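Local structure of PA1221 (Pseudomonas aeruginosa, 4DG8) at residues 330-336 against 411-415; 399-403 against 414-418. The protein belongs to the ANL superfamily and joins an AMP-binding enzyme region, here holding adenosine monophosphate, to a phosphopantetheine attachment region. All blocks are in the same frame, centred on the assembly; numbering follows the deposited sequence.

Overall arrangement
Both contacts use strand 412-416 and share Phe414 and Ile415, their centres about 13 Å apart. Contact 1 is the more buried: it ties the strand to the loop that runs into strand 337-338, at the border of another sheet, through a salt-bridge network, a proline laid on arginine and a beta bulge. Contact 2 is partly buried and joins the later part of the strand to its hairpin partner, strand 393-406; backbone bonds, a second bulge and the Arg417-Asp402 salt bridge hold it, with Arg403 and Ile415 exposed. Both reach AMP, contact 1 at the base through Phe414, contact 2 also at the ribose through Asp402.

Contact 1. Residues 330-336 against 411-415; sequences EDDIPIG and RLRFI. With AMP (adenosine monophosphate), chain B.
Arg413 takes hold of Asp332 side-on, giving NE to OD2 (2.8 Å, 178° at the hydrogen) and NH2 to OD1 (3.0 Å), next to a classic beta bulge in which Ile335 and Gly336 both face Leu412. The NE bond lies in the guanidinium plane and reaches OD2 on its syn side, whereas NH2 meets OD1 from above the carboxylate. Glu330 extends the salt-bridge network with a weak bond, OE1 to NH2 of Arg413 at 3.2 Å, its carboxylate turned nearly perpendicular to the guanidinium. Bends at chi2 and chi3 (-67° and -71°) fold the Arg413 chain back toward these acids. Pro334 CG sits 3.7 Å above the centre of the Arg411 guanidinium, whose edge reaches Glu330 OE2 through a water; Asp407 pairs with both arginines and Asp327 with Arg411. At the bulge, Leu412 O accepts from Ile335 N and, weakly, from Gly336 N, while Leu412 N donates to Gly336 O. Ile335 lays CG1 on Leu412 CB and CG2 on Phe414 CB, beside Tyr309 of strand 304-309. Phe414 in turn offers one ring face to the adenine of AMP, with C2 3.6 Å above the ring centre. Between the segments, one water accepts from Phe414 N and donates to Ile333 O and to Asp332 OD2, the last at 2.6 Å.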
loop_
_atom_site.group_PDB
_atom_site.type_symbol
_atom_site.label_atom_id
_atom_site.label_comp_id
_atom_site.label_asym_id
_atom_site.label_seq_id
_atom_site.Cartn_x
_atom_site.Cartn_y
_atom_site.Cartn_z
ATOM N N GLU A 330 19.427 12.799 -14.701
ATOM C CA GLU A 330 18.286 13.713 -14.709
ATOM C C GLU A 330 17.993 14.279 -13.320
ATOM O O GLU A 330 18.533 13.786 -12.319
ATOM C CB GLU A 330 17.037 12.974 -15.220
ATOM C CG GLU A 330 17.221 12.244 -16.557
ATOM C CD GLU A 330 16.787 13.070 -17.764
ATOM O OE1 GLU A 330 16.375 14.233 -17.578
ATOM O OE2 GLU A 330 16.849 12.552 -18.900
ATOM N N ASP A 331 17.081 15.256 -13.261
ATOM C CA ASP A 331 16.708 15.917 -12.007
ATOM C C ASP A 331 15.720 15.037 -11.250
ATOM O O ASP A 331 15.514 15.211 -10.057
ATOM C CB ASP A 331 16.033 17.275 -12.263
ATOM C CG ASP A 331 17.020 18.407 -12.548
ATOM O OD1 ASP A 331 18.237 18.165 -12.689
ATOM O OD2 ASP A 331 16.545 19.562 -12.649
ATOM N N ASP A 332 15.084 14.114 -11.965
ATOM C CA ASP A 332 14.113 13.199 -11.370
ATOM C C ASP A 332 14.122 11.893 -12.144
ATOM O O ASP A 332 14.378 11.903 -13.336
ATOM C CB ASP A 332 12.700 13.794 -11.450
ATOM C CG ASP A 332 12.227 13.989 -12.897
ATOM O OD1 ASP A 332 12.674 14.965 -13.537
ATOM O OD2 ASP A 332 11.415 13.172 -13.396
ATOM N N ILE A 333 13.823 10.781 -11.474
ATOM C CA ILE A 333 13.656 9.494 -12.155
ATOM C C ILE A 333 12.252 9.433 -12.743
ATOM O O ILE A 333 11.279 9.619 -12.007
ATOM C CB ILE A 333 13.784 8.309 -11.176
ATOM C CG1 ILE A 333 15.098 8.387 -10.386
ATOM C CG2 ILE A 333 13.643 6.973 -11.919
ATOM C CD1 ILE A 333 16.351 8.384 -11.258
ATOM N N PRO A 334 12.135 9.175 -14.065
ATOM C CA PRO A 334 10.805 9.040 -14.679
ATOM C C PRO A 334 9.955 8.043 -13.901
ATOM O O PRO A 334 10.516 7.138 -13.249
ATOM C CB PRO A 334 11.115 8.469 -16.075
ATOM C CG PRO A 334 12.505 8.949 -16.389
ATOM C CD PRO A 334 13.227 8.979 -15.039
ATOM N N ILE A 335 8.635 8.242 -13.905
ATOM C CA ILE A 335 7.717 7.228 -13.388
ATOM C C ILE A 335 7.247 6.345 -14.543
ATOM O O ILE A 335 6.477 5.404 -14.358
ATOM C CB ILE A 335 6.517 7.815 -12.601
ATOM C CG1 ILE A 335 5.680 8.763 -13.472
ATOM C CG2 ILE A 335 7.015 8.503 -11.322
ATOM C CD1 ILE A 335 4.459 9.387 -12.737
ATOM N N GLY A 336 7.764 6.641 -15.731
ATOM C CA GLY A 336 7.613 5.759 -16.880
ATOM C C GLY A 336 6.266 5.704 -17.576
ATOM O O GLY A 336 5.699 6.739 -17.953
ATOM N N ARG A 411 7.673 9.332 -21.689
ATOM C CA ARG A 411 7.649 8.827 -20.316
ATOM C C ARG A 411 7.080 9.903 -19.403
ATOM O O ARG A 411 7.291 11.093 -19.635
ATOM C CB ARG A 411 9.055 8.450 -19.840
ATOM C CG ARG A 411 9.812 7.521 -20.758
ATOM C CD ARG A 411 11.238 7.305 -20.253
ATOM N NE ARG A 411 12.017 8.547 -20.189
ATOM C CZ ARG A 411 13.327 8.589 -19.937
ATOM N NH1 ARG A 411 14.005 7.463 -19.740
ATOM N NH2 ARG A 411 13.962 9.752 -19.896
ATOM N N LEU A 412 6.353 9.499 -18.368
ATOM C CA LEU A 412 5.830 10.475 -17.418
ATOM C C LEU A 412 6.868 10.893 -16.378
ATOM O O LEU A 412 7.650 10.078 -15.883
ATOM C CB LEU A 412 4.552 9.968 -16.741
ATOM C CG LEU A 412 3.295 9.989 -17.620
ATOM C CD1 LEU A 412 2.184 9.189 -16.966
ATOM C CD2 LEU A 412 2.835 11.415 -17.905
ATOM N N ARG A 413 6.864 12.184 -16.073
ATOM C CA ARG A 413 7.760 12.781 -15.097
ATOM C C ARG A 413 6.897 13.416 -13.999
ATOM O O ARG A 413 6.157 14.373 -14.257
ATOM C CB ARG A 413 8.621 13.827 -15.798
ATOM C CG ARG A 413 9.272 13.279 -17.076
ATOM C CD ARG A 413 10.310 12.190 -16.750
ATOM N NE ARG A 413 11.477 12.804 -16.136
ATOM C CZ ARG A 413 12.574 13.171 -16.796
ATOM N NH1 ARG A 413 12.694 12.961 -18.108
ATOM N NH2 ARG A 413 13.557 13.751 -16.136
ATOM N N PHE A 414 6.972 12.867 -12.788
ATOM C CA PHE A 414 6.104 13.298 -11.693
ATOM C C PHE A 414 6.435 14.716 -11.212
ATOM O O PHE A 414 7.594 15.058 -10.965
ATOM C CB PHE A 414 6.189 12.312 -10.535
ATOM C CG PHE A 414 5.265 12.627 -9.397
ATOM C CD1 PHE A 414 3.993 12.062 -9.341
ATOM C CD2 PHE A 414 5.670 13.475 -8.375
ATOM C CE1 PHE A 414 3.139 12.345 -8.289
ATOM C CE2 PHE A 414 4.823 13.758 -7.317
ATOM C CZ PHE A 414 3.552 13.197 -7.275
ATOM N N ILE A 415 5.408 15.546 -11.077
ATOM C CA ILE A 415 5.617 16.912 -10.610
ATOM C C ILE A 415 5.215 17.107 -9.150
ATOM O O ILE A 415 6.043 17.500 -8.314
ATOM C CB ILE A 415 4.932 17.948 -11.518
ATOM C CG1 ILE A 415 5.573 17.920 -12.916
ATOM C CG2 ILE A 415 5.033 19.343 -10.903
ATOM C CD1 ILE A 415 4.824 18.742 -13.960
HETATM P P AMP B . -0.804 5.395 -1.824
HETATM O O1P AMP B . -0.821 5.345 -0.311
HETATM O O2P AMP B . -0.064 4.298 -2.580
HETATM O O3P AMP B . -2.252 5.463 -2.270
HETATM O "O5'" AMP B . -0.269 6.813 -2.303
HETATM C "C5'" AMP B . -0.389 7.207 -3.656
HETATM C "C4'" AMP B . 0.233 8.554 -3.898
HETATM O "O4'" AMP B . 1.628 8.539 -3.495
HETATM C "C3'" AMP B . 0.269 9.010 -5.346
HETATM O "O3'" AMP B . -0.972 9.555 -5.781
HETATM C "C2'" AMP B . 1.418 10.008 -5.351
HETATM O "O2'" AMP B . 0.996 11.255 -4.812
HETATM C "C1'" AMP B . 2.391 9.356 -4.365
HETATM N N9 AMP B . 3.392 8.506 -5.050
HETATM C C8 AMP B . 3.338 7.154 -5.115
HETATM N N7 AMP B . 4.387 6.644 -5.807
HETATM C C5 AMP B . 5.143 7.673 -6.218
HETATM C C6 AMP B . 6.399 7.832 -7.001
HETATM N N6 AMP B . 7.054 6.764 -7.492
HETATM N N1 AMP B . 6.871 9.086 -7.204
HETATM C C2 AMP B . 6.213 10.156 -6.708
HETATM N N3 AMP B . 5.073 10.082 -5.991
HETATM C C4 AMP B . 4.490 8.897 -5.710
HETATM O O HOH W 1 16.707 9.608 -19.359
HETATM O O HOH W 2 9.586 11.778 -12.258
#

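Contact 2. Residues 399-403 against 414-418; sequences RTGDR and FIGRG. With AMP (adenosine monophosphate), chain B.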
loop_
_atom_site.group_PDB
_atom_site.type_symbol
_atom_site.label_atom_id
_atom_site.label_comp_id
_atom_site.label_asym_id
_atom_site.label_seq_id
_atom_site.Cartn_x
_atom_site.Cartn_y
_atom_site.Cartn_z
ATOM N N ARG A 399 -9.265 10.092 -11.659
ATOM C CA ARG A 399 -8.404 11.274 -11.609
ATOM C C ARG A 399 -7.587 11.260 -10.318
ATOM O O ARG A 399 -8.144 11.316 -9.222
ATOM C CB ARG A 399 -9.260 12.542 -11.658
ATOM C CG ARG A 399 -10.113 12.654 -12.905
ATOM C CD ARG A 399 -11.092 13.813 -12.809
ATOM N NE ARG A 399 -10.422 15.106 -12.738
ATOM C CZ ARG A 399 -11.034 16.273 -12.936
ATOM N NH1 ARG A 399 -12.333 16.301 -13.220
ATOM N NH2 ARG A 399 -10.352 17.413 -12.853
ATOM N N THR A 400 -6.266 11.208 -10.452
ATOM C CA THR A 400 -5.394 10.937 -9.315
ATOM C C THR A 400 -5.132 12.134 -8.396
ATOM O O THR A 400 -4.781 11.959 -7.218
ATOM C CB THR A 400 -4.017 10.433 -9.792
ATOM O OG1 THR A 400 -3.458 11.410 -10.668
ATOM C CG2 THR A 400 -4.127 9.089 -10.522
ATOM N N GLY A 401 -5.264 13.337 -8.946
ATOM C CA GLY A 401 -4.787 14.537 -8.272
ATOM C C GLY A 401 -3.265 14.681 -8.352
ATOM O O GLY A 401 -2.673 15.578 -7.743
ATOM N N ASP A 402 -2.616 13.792 -9.096
ATOM C CA ASP A 402 -1.177 13.913 -9.317
ATOM C C ASP A 402 -0.875 14.694 -10.607
ATOM O O ASP A 402 -1.508 14.489 -11.646
ATOM C CB ASP A 402 -0.504 12.533 -9.343
ATOM C CG ASP A 402 -0.525 11.848 -7.993
ATOM O OD1 ASP A 402 -0.253 12.514 -6.965
ATOM O OD2 ASP A 402 -0.807 10.637 -7.957
ATOM N N ARG A 403 0.089 15.598 -10.525
ATOM C CA ARG A 403 0.494 16.396 -11.675
ATOM C C ARG A 403 1.844 15.912 -12.176
ATOM O O ARG A 403 2.777 15.668 -11.385
ATOM C CB ARG A 403 0.563 17.888 -11.326
ATOM C CG ARG A 403 -0.773 18.510 -10.908
ATOM C CD ARG A 403 -0.827 19.995 -11.243
ATOM N NE ARG A 403 -0.897 20.216 -12.686
ATOM C CZ ARG A 403 -0.681 21.389 -13.280
ATOM N NH1 ARG A 403 -0.374 22.454 -12.552
ATOM N NH2 ARG A 403 -0.768 21.497 -14.602
ATOM N N PHE A 414 6.972 12.867 -12.788
ATOM C CA PHE A 414 6.104 13.298 -11.693
ATOM C C PHE A 414 6.435 14.716 -11.212
ATOM O O PHE A 414 7.594 15.058 -10.965
ATOM C CB PHE A 414 6.189 12.312 -10.535
ATOM C CG PHE A 414 5.265 12.627 -9.397
ATOM C CD1 PHE A 414 3.993 12.062 -9.341
ATOM C CD2 PHE A 414 5.670 13.475 -8.375
ATOM C CE1 PHE A 414 3.139 12.345 -8.289
ATOM C CE2 PHE A 414 4.823 13.758 -7.317
ATOM C CZ PHE A 414 3.552 13.197 -7.275
ATOM N N ILE A 415 5.408 15.546 -11.077
ATOM C CA ILE A 415 5.617 16.912 -10.610
ATOM C C ILE A 415 5.215 17.107 -9.150
ATOM O O ILE A 415 6.043 17.500 -8.314
ATOM C CB ILE A 415 4.932 17.948 -11.518
ATOM C CG1 ILE A 415 5.573 17.920 -12.916
ATOM C CG2 ILE A 415 5.033 19.343 -10.903
ATOM C CD1 ILE A 415 4.824 18.742 -13.960
ATOM N N GLY A 416 3.946 16.870 -8.842
ATOM C CA GLY A 416 3.491 17.074 -7.473
ATOM C C GLY A 416 1.983 17.193 -7.342
ATOM O O GLY A 416 1.250 16.882 -8.275
ATOM N N ARG A 417 1.516 17.636 -6.181
ATOM C CA ARG A 417 0.081 17.856 -5.977
ATOM C C ARG A 417 -0.241 19.315 -5.692
ATOM O O ARG A 417 0.610 20.072 -5.233
ATOM C CB ARG A 417 -0.470 16.963 -4.855
ATOM C CG ARG A 417 -0.296 15.470 -5.131
ATOM C CD ARG A 417 -0.826 14.640 -3.991
ATOM N NE ARG A 417 -2.274 14.774 -3.865
ATOM C CZ ARG A 417 -3.153 14.094 -4.592
ATOM N NH1 ARG A 417 -2.723 13.237 -5.519
ATOM N NH2 ARG A 417 -4.459 14.286 -4.405
ATOM N N GLY A 418 -1.476 19.701 -5.986
ATOM C CA GLY A 418 -1.949 21.032 -5.678
ATOM C C GLY A 418 -2.733 21.074 -4.378
ATOM O O GLY A 418 -2.995 22.152 -3.842
HETATM P P AMP B . -0.804 5.395 -1.824
HETATM O O1P AMP B . -0.821 5.345 -0.311
HETATM O O2P AMP B . -0.064 4.298 -2.580
HETATM O O3P AMP B . -2.252 5.463 -2.270
HETATM O "O5'" AMP B . -0.269 6.813 -2.303
HETATM C "C5'" AMP B . -0.389 7.207 -3.656
HETATM C "C4'" AMP B . 0.233 8.554 -3.898
HETATM O "O4'" AMP B . 1.628 8.539 -3.495
HETATM C "C3'" AMP B . 0.269 9.010 -5.346
HETATM O "O3'" AMP B . -0.972 9.555 -5.781
HETATM C "C2'" AMP B . 1.418 10.008 -5.351
HETATM O "O2'" AMP B . 0.996 11.255 -4.812
HETATM C "C1'" AMP B . 2.391 9.356 -4.365
HETATM N N9 AMP B . 3.392 8.506 -5.050
HETATM C C8 AMP B . 3.338 7.154 -5.115
HETATM N N7 AMP B . 4.387 6.644 -5.807
HETATM C C5 AMP B . 5.143 7.673 -6.218
HETATM C C6 AMP B . 6.399 7.832 -7.001
HETATM N N6 AMP B . 7.054 6.764 -7.492
HETATM N N1 AMP B . 6.871 9.086 -7.204
HETATM C C2 AMP B . 6.213 10.156 -6.708
HETATM N N3 AMP B . 5.073 10.082 -5.991
HETATM C C4 AMP B . 4.490 8.897 -5.710
HETATM O O HOH W 3 -3.402 17.890 -5.978
#
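Arg417 NH1 reaches across the hairpin to two oxygens at once, Thr400 O (3.0 Å, 172° at the hydrogen) and Asp402 OD1 (3.0 Å). The Arg417 chain, extended to CD and bent at chi3 (66°), turns its guanidinium to them. Both acceptors lie in the guanidinium plane, but the Asp402 carboxylate stands almost perpendicular to it, and NH1 meets OD1 from above the carboxylate plane. The same OD1 accepts from O2' of AMP at 2.8 Å, and OD2 from O3' at a very short, doubtful distance; with Tyr309 OH also on OD2, the carboxylate is held against the ribose hydroxyls. Asp402 OD1 also lies at the Phe414 ring edge, 3.6 Å from CE1. The tight part is the classic bulge: Arg403 O accepts from Ile415 N (2.7 Å) and Gly416 N, while Arg403 N donates to Gly416 O. By contrast, Arg403 and Ile415 are exposed; the Arg403 chain leaves past Gly416 O. Gly401 O lies over one face of the Arg417 guanidinium and is linked by a water to Gly418 N; Asp419 pairs with NH2. Strand 393-406 is flanked here by strand 361-367, where Ile363 bonds Thr400 and Asp402, and Tyr309 of strand 304-309 touches Thr400 and Phe414.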